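Local coordinates for intergenic-region protein (Escherichia coli CFT073, PDB 2WJ9) that probably protects incoming DNA by countering the restriction enzymes of the host, as an antirestriction protein of the ArdB type, at residues Leu43-Ala48 / Ala167-Glu172; Ile57-Gln62 / Gly101-Ala106; Pro75-Trp80 / Gly91-Tyr96; Thr116-Asn121 / Arg127-Pro132; Ala135-Cys140 / Ser174-Ile179. All coordinates share one frame; numbering follows the deposited sequence. Where two conformers were deposited one is given.

Interaction 1. Residues Leu43-Ala48 / Ala167-Glu172. With MPD ((4S)-2-methyl-2,4-pentanediol), chain K.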
# COMPACT_ATOMS: atom_id res chain seq x y z
N LEU B 43 7.30 10.23 0.63
CA LEU B 43 8.52 9.40 0.67
C LEU B 43 9.01 9.22 2.11
O LEU B 43 9.08 10.19 2.86
CB LEU B 43 9.62 10.05 -0.18
CG LEU B 43 9.32 10.26 -1.68
CD1 LEU B 43 10.41 11.08 -2.35
CD2 LEU B 43 9.14 8.91 -2.39
N GLN B 44 9.40 7.99 2.48
CA GLN B 44 9.80 7.67 3.86
C GLN B 44 10.82 6.52 3.93
O GLN B 44 10.62 5.49 3.29
CB GLN B 44 8.57 7.29 4.69
CG GLN B 44 8.90 6.66 6.07
CD GLN B 44 7.68 6.14 6.81
OE1 GLN B 44 6.69 5.72 6.21
NE2 GLN B 44 7.77 6.14 8.14
N GLN B 45 11.86 6.70 4.74
CA GLN B 45 12.84 5.63 5.00
C GLN B 45 12.21 4.58 5.91
O GLN B 45 11.85 4.87 7.05
CB GLN B 45 14.11 6.15 5.67
CG GLN B 45 15.10 5.05 6.12
CD GLN B 45 15.59 4.18 4.97
OE1 GLN B 45 15.46 2.96 4.99
NE2 GLN B 45 16.13 4.82 3.95
N LEU B 46 12.10 3.35 5.40
CA LEU B 46 11.45 2.27 6.13
C LEU B 46 12.48 1.42 6.89
O LEU B 46 13.59 1.15 6.39
CB LEU B 46 10.58 1.43 5.18
CG LEU B 46 9.48 2.22 4.46
CD1 LEU B 46 8.78 1.36 3.41
CD2 LEU B 46 8.45 2.82 5.43
N VAL B 47 12.11 1.01 8.10
CA VAL B 47 13.00 0.29 9.00
C VAL B 47 12.22 -0.81 9.71
O VAL B 47 11.11 -0.57 10.19
CB VAL B 47 13.62 1.23 10.05
CG1 VAL B 47 14.43 0.45 11.09
CG2 VAL B 47 14.50 2.29 9.37
N ALA B 48 12.81 -2.01 9.75
CA ALA B 48 12.25 -3.16 10.48
C ALA B 48 12.92 -3.28 11.86
O ALA B 48 14.14 -3.13 11.98
CB ALA B 48 12.48 -4.43 9.69
N ALA B 167 9.96 -4.01 0.69
CA ALA B 167 10.62 -4.82 -0.35
C ALA B 167 11.16 -3.94 -1.48
O ALA B 167 12.25 -4.19 -2.00
CB ALA B 167 9.65 -5.85 -0.91
N LEU B 168 10.40 -2.91 -1.85
CA LEU B 168 10.80 -2.01 -2.92
C LEU B 168 12.05 -1.20 -2.56
O LEU B 168 12.75 -0.74 -3.45
CB LEU B 168 9.65 -1.08 -3.34
CG LEU B 168 8.53 -1.77 -4.13
CD1 LEU B 168 7.29 -0.87 -4.27
CD2 LEU B 168 9.02 -2.21 -5.50
N GLN B 169 12.32 -1.02 -1.27
CA GLN B 169 13.50 -0.30 -0.79
C GLN B 169 14.68 -1.22 -0.45
O GLN B 169 15.77 -0.75 -0.13
CB GLN B 169 13.16 0.55 0.44
CG GLN B 169 12.16 1.68 0.18
CD GLN B 169 11.94 2.59 1.37
OE1 GLN B 169 12.54 2.42 2.44
NE2 GLN B 169 11.08 3.59 1.19
N HIS B 170 14.45 -2.54 -0.50
CA HIS B 170 15.40 -3.55 0.00
C HIS B 170 16.56 -3.75 -0.98
O HIS B 170 16.35 -3.70 -2.19
CB HIS B 170 14.66 -4.87 0.23
CG HIS B 170 15.39 -5.84 1.12
ND1 HIS B 170 16.35 -6.71 0.65
CD2 HIS B 170 15.26 -6.09 2.44
CE1 HIS B 170 16.80 -7.44 1.66
NE2 HIS B 170 16.16 -7.08 2.76
N PRO B 171 17.79 -4.00 -0.46
CA PRO B 171 18.93 -4.28 -1.35
C PRO B 171 18.72 -5.46 -2.30
O PRO B 171 19.30 -5.48 -3.38
CB PRO B 171 20.08 -4.61 -0.38
CG PRO B 171 19.66 -4.12 0.94
CD PRO B 171 18.17 -3.98 0.96
N GLU B 172 17.89 -6.42 -1.89
CA GLU B 172 17.55 -7.59 -2.71
C GLU B 172 16.15 -7.50 -3.33
O GLU B 172 15.52 -8.52 -3.59
CB GLU B 172 17.68 -8.86 -1.86
CG GLU B 172 19.08 -9.06 -1.31
CD GLU B 172 19.18 -10.28 -0.43
OE1 GLU B 172 19.23 -11.41 -0.97
OE2 GLU B 172 19.21 -10.10 0.81
C1 MPD K . 7.74 4.69 -2.76
C2 MPD K . 8.72 3.79 -2.04
O2 MPD K . 9.86 4.32 -1.38
CM MPD K . 8.61 2.29 -2.17
C3 MPD K . 7.81 3.83 -0.77
C4 MPD K . 8.16 4.78 0.43
O4 MPD K . 8.82 6.01 0.10
C5 MPD K . 6.91 5.06 1.28
O HOH W 1 13.92 0.37 3.66
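L46 and Q169 face each other with CA atoms 7.7 Å apart where the chain of L43-A48, on its way into strand 48-50, passes the C-terminal end of helix 154-168. The contact is made by the Q169 side chain reaching the other backbone. Its CG stands beside its own backbone N (chi1 -65°), and the chain runs out extended from there, setting the amide next to the peptide groups of Q44 and L46. Q169 NE2 donates an almost straight bond (178°) to Q44 O at 2.9 Å, with the acceptor lying in the plane of the amide. On its other arm the amide receives L46 N, which meets a lone pair of Q169 OE1 at 3.1 Å. A water lies 2.8 Å from Q169 OE1 and 2.9 Å from L46 O. L46 CB and CG pack beside Q169 OE1, and L46 CD1 beside NE2. A bound pentanediol, probably an addition from the crystallisation liquor, spans the segments: Q169 NE2 bonds to its O2 at 2.9 Å and Q44 N to its O4 at 3.1 Å. Since Q44 O and L46 N bind both ends of the glutamine amide, they should hold its rotation, and it acts as a substitute peptide group beside the loop.

Interaction 2. Residues Ile57-Gln62 / Gly101-Ala106; sequences ISFWPQ and GGAFMA
F59 reaches A103 because its CG is anti to its backbone N (chi1 177°), which throws the ring off helix 59-64 toward the sheet. M105 comes the other way: CG is wedged between its own N and carbonyl carbon (chi1 66°), and the extended chi2 (-175°) then carries the sulfur to the indole edge of W60, while the bend at chi3 only turns CE. This is a helix laid against the edge strand 103-107 of the three-stranded antiparallel sheet, with a Met-aromatic contact at one side. The F59 ring tip, CZ, lies 3.6 Å from A103 CB and 3.8 Å from F104 O. Neighbouring F59 and W60 also support each other, F59 CD2 sitting over the centre of the indole face. L95 and V51 add to the apolar surroundings of F59, while M105 also touches V77 and F78 of helix 73-84. Between them the alternate residues A103 and M105 give the helix an apolar surface; F104, in contrast, turns its side chain to helix 132-151. The indole nitrogen, NE1 of W60, is hydrogen-bonded to E74. M105 SD approaches the rim of the indole near its plane, 3.9 Å from W60 CZ2.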
# COMPACT_ATOMS: atom_id res chain seq x y z
N ILE B 57 4.30 -13.35 21.92
CA ILE B 57 3.03 -14.07 21.94
C ILE B 57 1.82 -13.19 21.56
O ILE B 57 0.82 -13.71 21.06
CB ILE B 57 2.80 -14.78 23.29
CG1 ILE B 57 1.61 -15.75 23.20
CG2 ILE B 57 2.63 -13.76 24.42
CD1 ILE B 57 1.63 -16.63 21.96
N SER B 58 1.94 -11.88 21.76
CA SER B 58 0.86 -10.94 21.41
C SER B 58 0.89 -10.42 19.96
O SER B 58 -0.04 -9.74 19.52
CB SER B 58 0.89 -9.76 22.38
OG SER B 58 0.60 -10.19 23.70
N PHE B 59 1.95 -10.75 19.23
CA PHE B 59 2.21 -10.19 17.89
C PHE B 59 1.05 -10.34 16.90
O PHE B 59 0.60 -9.35 16.32
CB PHE B 59 3.49 -10.82 17.32
CG PHE B 59 3.84 -10.39 15.92
CD1 PHE B 59 4.50 -9.19 15.69
CD2 PHE B 59 3.54 -11.20 14.83
CE1 PHE B 59 4.84 -8.80 14.39
CE2 PHE B 59 3.88 -10.83 13.54
CZ PHE B 59 4.52 -9.63 13.31
N TRP B 60 0.58 -11.57 16.70
CA TRP B 60 -0.42 -11.84 15.67
C TRP B 60 -1.78 -11.18 15.94
O TRP B 60 -2.30 -10.51 15.06
CB TRP B 60 -0.51 -13.35 15.36
CG TRP B 60 0.74 -13.87 14.65
CD1 TRP B 60 1.72 -14.65 15.19
CD2 TRP B 60 1.12 -13.61 13.30
NE1 TRP B 60 2.69 -14.91 14.24
CE2 TRP B 60 2.35 -14.29 13.07
CE3 TRP B 60 0.55 -12.89 12.25
CZ2 TRP B 60 3.01 -14.25 11.84
CZ3 TRP B 60 1.20 -12.85 11.02
CH2 TRP B 60 2.43 -13.52 10.83
N PRO B 61 -2.37 -11.37 17.16
CA PRO B 61 -3.63 -10.65 17.39
C PRO B 61 -3.46 -9.12 17.43
O PRO B 61 -4.35 -8.40 16.95
CB PRO B 61 -4.12 -11.21 18.73
CG PRO B 61 -2.89 -11.71 19.42
CD PRO B 61 -1.99 -12.20 18.31
N GLN B 62 -2.34 -8.64 17.96
CA GLN B 62 -2.10 -7.19 18.07
C GLN B 62 -2.07 -6.50 16.70
O GLN B 62 -2.66 -5.42 16.54
CB GLN B 62 -0.80 -6.91 18.84
CG GLN B 62 -0.38 -5.45 18.93
CD GLN B 62 0.74 -5.21 19.95
OE1 GLN B 62 0.80 -5.88 20.99
NE2 GLN B 62 1.63 -4.27 19.65
N GLY B 101 3.67 0.89 9.91
CA GLY B 101 2.58 0.07 10.45
C GLY B 101 2.57 -1.38 10.00
O GLY B 101 1.74 -2.17 10.45
N GLY B 102 3.49 -1.75 9.12
CA GLY B 102 3.59 -3.12 8.64
C GLY B 102 4.20 -4.06 9.65
O GLY B 102 4.66 -3.65 10.71
N ALA B 103 4.20 -5.35 9.32
CA ALA B 103 4.78 -6.36 10.20
C ALA B 103 5.01 -7.64 9.39
O ALA B 103 4.29 -7.90 8.41
CB ALA B 103 3.85 -6.64 11.40
N PHE B 104 6.01 -8.42 9.78
CA PHE B 104 6.36 -9.65 9.06
C PHE B 104 7.20 -10.61 9.92
O PHE B 104 7.52 -10.34 11.07
CB PHE B 104 7.05 -9.33 7.73
CG PHE B 104 8.41 -8.71 7.86
CD1 PHE B 104 9.55 -9.48 7.73
CD2 PHE B 104 8.55 -7.35 8.12
CE1 PHE B 104 10.82 -8.92 7.83
CE2 PHE B 104 9.82 -6.78 8.23
CZ PHE B 104 10.95 -7.56 8.08
N MET B 105 7.52 -11.77 9.36
CA MET B 105 8.42 -12.71 10.03
C MET B 105 9.48 -13.18 9.05
O MET B 105 9.21 -13.35 7.86
CB MET B 105 7.65 -13.91 10.60
CG MET B 105 7.00 -14.82 9.57
SD MET B 105 5.97 -16.15 10.27
CE MET B 105 6.99 -16.69 11.61
N ALA B 106 10.70 -13.37 9.55
CA ALA B 106 11.82 -13.81 8.71
C ALA B 106 12.97 -14.32 9.57
O ALA B 106 13.02 -14.06 10.77
CB ALA B 106 12.31 -12.63 7.85

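Interaction 3. Residues Pro75-Trp80 / Gly91-Tyr96. With SO4 (sulfate ion), chain H.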
# COMPACT_ATOMS: atom_id res chain seq x y z
N PRO B 75 1.49 -20.42 10.15
CA PRO B 75 1.49 -21.65 9.34
C PRO B 75 1.45 -21.44 7.81
O PRO B 75 2.10 -22.20 7.06
CB PRO B 75 0.22 -22.37 9.79
CG PRO B 75 0.02 -21.92 11.17
CD PRO B 75 0.51 -20.52 11.26
N ARG B 76 0.69 -20.46 7.34
CA ARG B 76 0.61 -20.19 5.89
C ARG B 76 1.94 -19.67 5.31
O ARG B 76 2.31 -20.04 4.19
CB ARG B 76 -0.55 -19.24 5.56
CG ARG B 76 -1.92 -19.89 5.66
CD ARG B 76 -3.06 -18.90 5.40
NE ARG B 76 -4.32 -19.38 5.94
CZ ARG B 76 -5.07 -20.35 5.42
NH1 ARG B 76 -4.68 -21.01 4.33
NH2 ARG B 76 -6.20 -20.69 6.02
N VAL B 77 2.63 -18.82 6.07
CA VAL B 77 3.96 -18.32 5.66
C VAL B 77 4.95 -19.49 5.52
O VAL B 77 5.65 -19.61 4.52
CB VAL B 77 4.53 -17.28 6.64
CG1 VAL B 77 5.96 -16.90 6.25
CG2 VAL B 77 3.65 -16.01 6.69
N PHE B 78 4.99 -20.36 6.53
CA PHE B 78 5.86 -21.55 6.47
C PHE B 78 5.47 -22.45 5.29
O PHE B 78 6.34 -23.05 4.65
CB PHE B 78 5.82 -22.33 7.79
CG PHE B 78 6.59 -21.67 8.93
CD1 PHE B 78 7.89 -21.21 8.74
CD2 PHE B 78 6.03 -21.57 10.20
CE1 PHE B 78 8.60 -20.63 9.80
CE2 PHE B 78 6.73 -20.99 11.26
CZ PHE B 78 8.01 -20.51 11.06
N GLY B 79 4.17 -22.54 5.00
CA GLY B 79 3.68 -23.29 3.84
C GLY B 79 4.22 -22.73 2.54
O GLY B 79 4.73 -23.47 1.71
N TRP B 80 4.13 -21.41 2.36
CA TRP B 80 4.71 -20.78 1.17
C TRP B 80 6.23 -20.99 1.10
O TRP B 80 6.77 -21.26 0.03
CB TRP B 80 4.36 -19.29 1.08
CG TRP B 80 2.99 -19.04 0.51
CD1 TRP B 80 1.88 -18.64 1.19
CD2 TRP B 80 2.58 -19.23 -0.85
NE1 TRP B 80 0.81 -18.54 0.34
CE2 TRP B 80 1.21 -18.90 -0.92
CE3 TRP B 80 3.25 -19.61 -2.02
CZ2 TRP B 80 0.49 -18.95 -2.12
CZ3 TRP B 80 2.52 -19.69 -3.21
CH2 TRP B 80 1.16 -19.35 -3.25
N GLY B 91 16.55 -22.45 9.21
CA GLY B 91 16.71 -21.20 9.96
C GLY B 91 15.86 -21.03 11.22
O GLY B 91 14.98 -21.85 11.51
N ILE B 92 16.16 -19.97 11.96
CA ILE B 92 15.43 -19.58 13.17
C ILE B 92 14.67 -18.30 12.83
O ILE B 92 15.28 -17.31 12.44
CB ILE B 92 16.41 -19.30 14.34
CG1 ILE B 92 17.30 -20.51 14.63
CG2 ILE B 92 15.66 -18.89 15.61
CD1 ILE B 92 16.55 -21.75 15.08
N TRP B 93 13.34 -18.33 12.97
CA TRP B 93 12.48 -17.24 12.49
C TRP B 93 12.09 -16.25 13.59
O TRP B 93 11.65 -16.65 14.68
CB TRP B 93 11.24 -17.83 11.81
CG TRP B 93 11.58 -18.48 10.52
CD1 TRP B 93 12.41 -19.56 10.34
CD2 TRP B 93 11.15 -18.10 9.20
NE1 TRP B 93 12.51 -19.87 9.01
CE2 TRP B 93 11.74 -18.99 8.29
CE3 TRP B 93 10.31 -17.09 8.71
CZ2 TRP B 93 11.53 -18.91 6.91
CZ3 TRP B 93 10.09 -17.01 7.34
CH2 TRP B 93 10.70 -17.91 6.46
N ASN B 94 12.26 -14.97 13.30
CA ASN B 94 11.91 -13.88 14.22
C ASN B 94 10.72 -13.07 13.70
O ASN B 94 10.36 -13.15 12.52
CB ASN B 94 13.10 -12.93 14.40
CG ASN B 94 14.36 -13.63 14.85
OD1 ASN B 94 15.44 -13.41 14.30
ND2 ASN B 94 14.24 -14.47 15.87
N LEU B 95 10.13 -12.28 14.60
CA LEU B 95 9.02 -11.40 14.26
C LEU B 95 9.49 -9.95 14.24
O LEU B 95 10.31 -9.54 15.07
CB LEU B 95 7.87 -11.59 15.25
CG LEU B 95 7.39 -13.03 15.50
CD1 LEU B 95 6.19 -13.07 16.45
CD2 LEU B 95 7.04 -13.74 14.18
N TYR B 96 8.98 -9.19 13.27
CA TYR B 96 9.40 -7.80 13.02
C TYR B 96 8.22 -6.84 12.79
O TYR B 96 7.21 -7.21 12.18
CB TYR B 96 10.33 -7.73 11.79
CG TYR B 96 11.63 -8.48 11.97
CD1 TYR B 96 12.73 -7.88 12.57
CD2 TYR B 96 11.75 -9.80 11.56
CE1 TYR B 96 13.92 -8.57 12.75
CE2 TYR B 96 12.94 -10.50 11.72
CZ TYR B 96 14.03 -9.88 12.33
OH TYR B 96 15.21 -10.58 12.50
S SO4 H . -2.68 -21.78 1.35
O1 SO4 H . -2.14 -21.20 0.12
O2 SO4 H . -2.10 -23.10 1.56
O3 SO4 H . -2.30 -20.84 2.42
O4 SO4 H . -4.14 -21.93 1.22
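A T-shaped aromatic pair joins helix 73-84 to strand 93-98, the central strand of the three-stranded sheet: the edge of F78 points at the indole face of W93. The ring planes meet at 74°, and the centroid of the F78 ring is 5.0 Å from that of the W93 five-membered ring. The touching atom is F78 CE1, which stands over the indole toward its rim, 3.6 Å from W93 CD2. F78 gets there with CG beside its backbone N (chi1 -74°), and the two side chains run past each other in opposite directions. One residue back along the helix, V77 CG1 approaches the benzo part of the same indole at W93 CZ3, 4.3 Å away. The indole itself is steadied by a hydrogen bond from W93 NE1 to G90 O. On another side of the helix R76 holds a sulfate, probably from the crystallisation liquor, through NH1 to O3 at 3.1 Å. R83 bonds to the same ion, consistent with a locally positive patch, and R76 NE is tied to T72. Back at the aromatic pair, presenting the C-H rim of F78 to the electron-rich face of W93 probably adds a weak electrostatic attraction to the dispersion contact.

Interaction 4. Residues Thr116-Asn121 / Arg127-Pro132; sequences TWVLFN and RAEMSP
W117 meets P132, the first residue of helix 132-151, at one end of a two-stranded beta hairpin whose strands, 117-121 and 126-130, run antiparallel at 153°. Its tightly packed inward face carries W117, L119, A128 and M130; its outer face carries V118, F120, R127 and E129. Four backbone bonds tie the strands through the hydrogen-bonded pairs W117/M130 and L119/A128, the shortest of them W117 N to M130 O at 2.8 Å. On the inward side the P132 ring lies over one face of the W117 indole, with P132 CB 3.9 Å from the centroid of its six-membered ring, a CH-pi contact. M130 starts from the position between its N and carbonyl carbon (chi1 70°) and bends at its end, so that CE comes 4.1 Å from L119 CD2. Helix 132-151 closes over this face through A135, touching both W117 and L119, and S131 caps that helix with a bond to A134 N. At the same end of the hairpin T116 OG1 makes a weak bond to M130 O.

The outer face is looser and more exposed. The extended E129 chain crosses T116 at about a right angle, OE2 coming to T116 CG2. At the far end the R127 guanidinium lies off-centre from the F120 ring in a cation-pi contact, its plane turned 42° from it, and NH1 forms a salt bridge with E86. R127 NH1 also comes 3.4 Å from F120 CB.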
# COMPACT_ATOMS: atom_id res chain seq x y z
N THR B 116 23.14 -18.23 1.73
CA THR B 116 22.13 -17.85 0.73
C THR B 116 21.22 -19.04 0.40
O THR B 116 21.66 -20.18 0.40
CB THR B 116 22.78 -17.32 -0.56
OG1 THR B 116 21.78 -16.81 -1.44
CG2 THR B 116 23.54 -18.41 -1.26
N TRP B 117 19.95 -18.75 0.11
CA TRP B 117 18.98 -19.78 -0.28
C TRP B 117 18.56 -19.63 -1.74
O TRP B 117 18.46 -18.52 -2.26
CB TRP B 117 17.71 -19.71 0.58
CG TRP B 117 17.89 -20.03 2.04
CD1 TRP B 117 18.97 -20.61 2.64
CD2 TRP B 117 16.92 -19.81 3.07
NE1 TRP B 117 18.73 -20.75 3.99
CE2 TRP B 117 17.48 -20.26 4.28
CE3 TRP B 117 15.63 -19.26 3.09
CZ2 TRP B 117 16.80 -20.19 5.50
CZ3 TRP B 117 14.95 -19.19 4.30
CH2 TRP B 117 15.54 -19.64 5.49
N VAL B 118 18.29 -20.75 -2.40
CA VAL B 118 17.72 -20.76 -3.74
C VAL B 118 16.24 -21.10 -3.68
O VAL B 118 15.85 -22.12 -3.11
CB VAL B 118 18.43 -21.78 -4.65
CG1 VAL B 118 17.82 -21.75 -6.06
CG2 VAL B 118 19.93 -21.52 -4.70
N LEU B 119 15.42 -20.23 -4.27
CA LEU B 119 13.96 -20.41 -4.31
C LEU B 119 13.50 -20.61 -5.75
O LEU B 119 14.14 -20.14 -6.68
CB LEU B 119 13.26 -19.19 -3.72
CG LEU B 119 13.25 -19.05 -2.19
CD1 LEU B 119 14.65 -18.91 -1.62
CD2 LEU B 119 12.38 -17.87 -1.77
N PHE B 120 12.39 -21.33 -5.91
CA PHE B 120 11.76 -21.53 -7.22
C PHE B 120 10.24 -21.46 -7.09
O PHE B 120 9.64 -22.19 -6.30
CB PHE B 120 12.16 -22.88 -7.82
CG PHE B 120 11.43 -23.21 -9.10
CD1 PHE B 120 11.71 -22.54 -10.28
CD2 PHE B 120 10.43 -24.18 -9.11
CE1 PHE B 120 11.03 -22.84 -11.46
CE2 PHE B 120 9.75 -24.49 -10.29
CZ PHE B 120 10.05 -23.81 -11.46
N ASN B 121 9.63 -20.59 -7.89
CA ASN B 121 8.18 -20.45 -7.94
C ASN B 121 7.63 -21.08 -9.22
O ASN B 121 7.86 -20.57 -10.32
CB ASN B 121 7.79 -18.97 -7.87
CG ASN B 121 6.28 -18.74 -7.73
OD1 ASN B 121 5.49 -19.68 -7.83
ND2 ASN B 121 5.90 -17.50 -7.51
N ARG B 127 13.59 -18.92 -10.94
CA ARG B 127 14.51 -19.23 -9.84
C ARG B 127 15.16 -17.93 -9.37
O ARG B 127 15.36 -17.01 -10.17
CB ARG B 127 15.60 -20.23 -10.26
CG ARG B 127 15.10 -21.65 -10.52
CD ARG B 127 16.25 -22.67 -10.51
NE ARG B 127 15.90 -23.93 -11.17
CZ ARG B 127 15.11 -24.88 -10.66
NH1 ARG B 127 14.54 -24.73 -9.46
NH2 ARG B 127 14.88 -25.99 -11.35
N ALA B 128 15.48 -17.85 -8.09
CA ALA B 128 16.16 -16.68 -7.53
C ALA B 128 16.96 -17.06 -6.29
O ALA B 128 16.51 -17.84 -5.46
CB ALA B 128 15.16 -15.58 -7.20
N GLU B 129 18.16 -16.48 -6.19
CA GLU B 129 19.06 -16.69 -5.06
C GLU B 129 19.01 -15.45 -4.16
O GLU B 129 19.11 -14.33 -4.65
CB GLU B 129 20.48 -16.93 -5.57
CG GLU B 129 21.44 -17.48 -4.54
CD GLU B 129 22.75 -17.96 -5.14
OE1 GLU B 129 22.90 -17.95 -6.39
OE2 GLU B 129 23.65 -18.34 -4.36
N MET B 130 18.85 -15.66 -2.86
CA MET B 130 18.71 -14.54 -1.92
C MET B 130 19.01 -14.93 -0.47
O MET B 130 19.07 -16.10 -0.13
CB MET B 130 17.31 -13.92 -2.04
CG MET B 130 16.15 -14.79 -1.50
SD MET B 130 14.51 -14.17 -1.95
CE MET B 130 14.44 -14.81 -3.63
N SER B 131 19.19 -13.91 0.38
CA SER B 131 19.43 -14.13 1.81
C SER B 131 18.21 -14.77 2.48
O SER B 131 17.08 -14.65 1.98
CB SER B 131 19.75 -12.81 2.52
OG SER B 131 18.65 -11.92 2.49
N PRO B 132 18.43 -15.49 3.60
CA PRO B 132 17.28 -15.93 4.41
C PRO B 132 16.28 -14.81 4.75
O PRO B 132 15.06 -15.05 4.63
CB PRO B 132 17.95 -16.51 5.66
CG PRO B 132 19.26 -17.05 5.14
CD PRO B 132 19.70 -16.01 4.14

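Interaction 5. Residues Ala135-Cys140 / Ser174-Ile179; sequences AGIAAC and SAIMRI
A138 and I176 mark the nearest point of two helical segments whose axes pass 9.5 Å apart. Helices 132-151 and 173-180 run in broadly the same direction here, inclined by 34°, and the CA atoms of A138 and I176 come within 5.6 Å. Such closeness is possible because A138 offers just a methyl group. That methyl is met by two isoleucine branches from successive turns of the other helix: I179 CG2 lies 3.7 Å from A138 CB, and I176 CG2 lies 4.4 Å from it. In I179 the longer branch CG1 is anti to the backbone N (chi1 -156°), leaving CG2 to make the touch while the end of the side chain leads away to L119 of the hairpin. One residue earlier than A138, the short CG2 methyl of I137 meets the CD1 end of I176 at 4.2 Å. All four residues are buried, and the interface is wholly apolar. The polar ties of the C-terminal helix lie elsewhere, with R178 NE bonded to R127 O and I179 O to N121 ND2. I137 also touches F104 and Y166, so the same side chain faces the three-stranded sheet and helix 154-168. M177 packs on T41 of the second subunit. This is near-parallel helix-helix packing in which an alanine allows close approach between isoleucines, within a fold that also holds a three-stranded antiparallel sheet and a beta hairpin.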
# COMPACT_ATOMS: atom_id res chain seq x y z
N ALA B 135 14.16 -14.08 1.57
CA ALA B 135 13.23 -15.20 1.39
C ALA B 135 11.98 -15.09 2.28
O ALA B 135 10.86 -15.28 1.81
CB ALA B 135 13.94 -16.52 1.64
N GLY B 136 12.19 -14.77 3.55
CA GLY B 136 11.09 -14.57 4.49
C GLY B 136 10.16 -13.42 4.08
O GLY B 136 8.93 -13.54 4.18
N ILE B 137 10.74 -12.32 3.62
CA ILE B 137 9.95 -11.19 3.11
C ILE B 137 9.08 -11.67 1.93
O ILE B 137 7.87 -11.42 1.89
CB ILE B 137 10.84 -10.00 2.71
CG1 ILE B 137 11.48 -9.37 3.97
CG2 ILE B 137 10.04 -8.97 1.95
CD1 ILE B 137 12.58 -8.35 3.68
N ALA B 138 9.69 -12.40 1.00
CA ALA B 138 9.00 -12.97 -0.16
C ALA B 138 7.85 -13.90 0.23
O ALA B 138 6.74 -13.77 -0.31
CB ALA B 138 10.00 -13.71 -1.06
N ALA B 139 8.09 -14.82 1.16
CA ALA B 139 7.03 -15.72 1.64
C ALA B 139 5.85 -14.96 2.27
O ALA B 139 4.68 -15.31 2.06
CB ALA B 139 7.59 -16.75 2.60
N CYS B 140 6.15 -13.93 3.06
CA CYS B 140 5.10 -13.11 3.67
C CYS B 140 4.28 -12.32 2.64
O CYS B 140 3.05 -12.21 2.75
CB CYS B 140 5.69 -12.17 4.73
SG CYS B 140 6.34 -13.00 6.22
N SER B 174 15.25 -6.82 -6.34
CA SER B 174 15.17 -7.47 -7.65
C SER B 174 14.83 -8.95 -7.52
O SER B 174 13.94 -9.45 -8.21
CB SER B 174 16.48 -7.29 -8.43
OG SER B 174 17.58 -7.82 -7.72
N ALA B 175 15.53 -9.65 -6.62
CA ALA B 175 15.27 -11.07 -6.38
C ALA B 175 13.89 -11.31 -5.75
O ALA B 175 13.19 -12.24 -6.13
CB ALA B 175 16.38 -11.67 -5.51
N ILE B 176 13.50 -10.47 -4.80
CA ILE B 176 12.19 -10.62 -4.15
C ILE B 176 11.06 -10.46 -5.17
O ILE B 176 10.14 -11.27 -5.22
CB ILE B 176 11.99 -9.59 -3.01
CG1 ILE B 176 12.99 -9.84 -1.87
CG2 ILE B 176 10.53 -9.61 -2.47
CD1 ILE B 176 13.13 -8.67 -0.89
N MET B 177 11.15 -9.43 -6.01
CA MET B 177 10.10 -9.15 -7.00
C MET B 177 10.08 -10.20 -8.09
O MET B 177 9.03 -10.48 -8.66
CB MET B 177 10.29 -7.76 -7.61
CG MET B 177 9.98 -6.64 -6.64
SD MET B 177 8.23 -6.59 -6.21
CE MET B 177 8.31 -5.94 -4.56
N ARG B 178 11.24 -10.79 -8.38
CA ARG B 178 11.34 -11.85 -9.39
C ARG B 178 10.59 -13.10 -8.94
O ARG B 178 9.85 -13.71 -9.72
CB ARG B 178 12.81 -12.18 -9.68
CG ARG B 178 13.06 -13.47 -10.45
CD ARG B 178 14.49 -13.51 -10.99
NE ARG B 178 14.78 -14.71 -11.76
CZ ARG B 178 14.35 -14.96 -12.99
NH1 ARG B 178 13.59 -14.08 -13.64
NH2 ARG B 178 14.69 -16.09 -13.59
N ILE B 179 10.78 -13.48 -7.68
CA ILE B 179 10.19 -14.71 -7.17
C ILE B 179 8.67 -14.60 -7.00
O ILE B 179 7.96 -15.59 -7.21
CB ILE B 179 10.90 -15.19 -5.87
CG1 ILE B 179 10.72 -16.71 -5.68
CG2 ILE B 179 10.39 -14.43 -4.66
CD1 ILE B 179 11.50 -17.55 -6.67

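How the interactions relate
From the N terminus, the segment 43-48 opens interaction 1, which closes only at 167-172, so most of the chain lies in its loop. Interaction 2 nests within, linking helix 59-64 to strand 103-107, and interaction 3 nests within interaction 2; both reach neighbouring strands of one sheet, bonded through F104 and A106. Interaction 4, the hairpin, follows in series, also inside interaction 1. Interaction 5 crosses interaction 1, since helix 132-151 precedes 167-172 and helix 173-180 follows it; H170 packs on I137 and I176. Interactions 4 and 5 lie about 8 Å apart between centres, joined by N121 and R178, while E172 of interaction 1 bonds S131 of interaction 4.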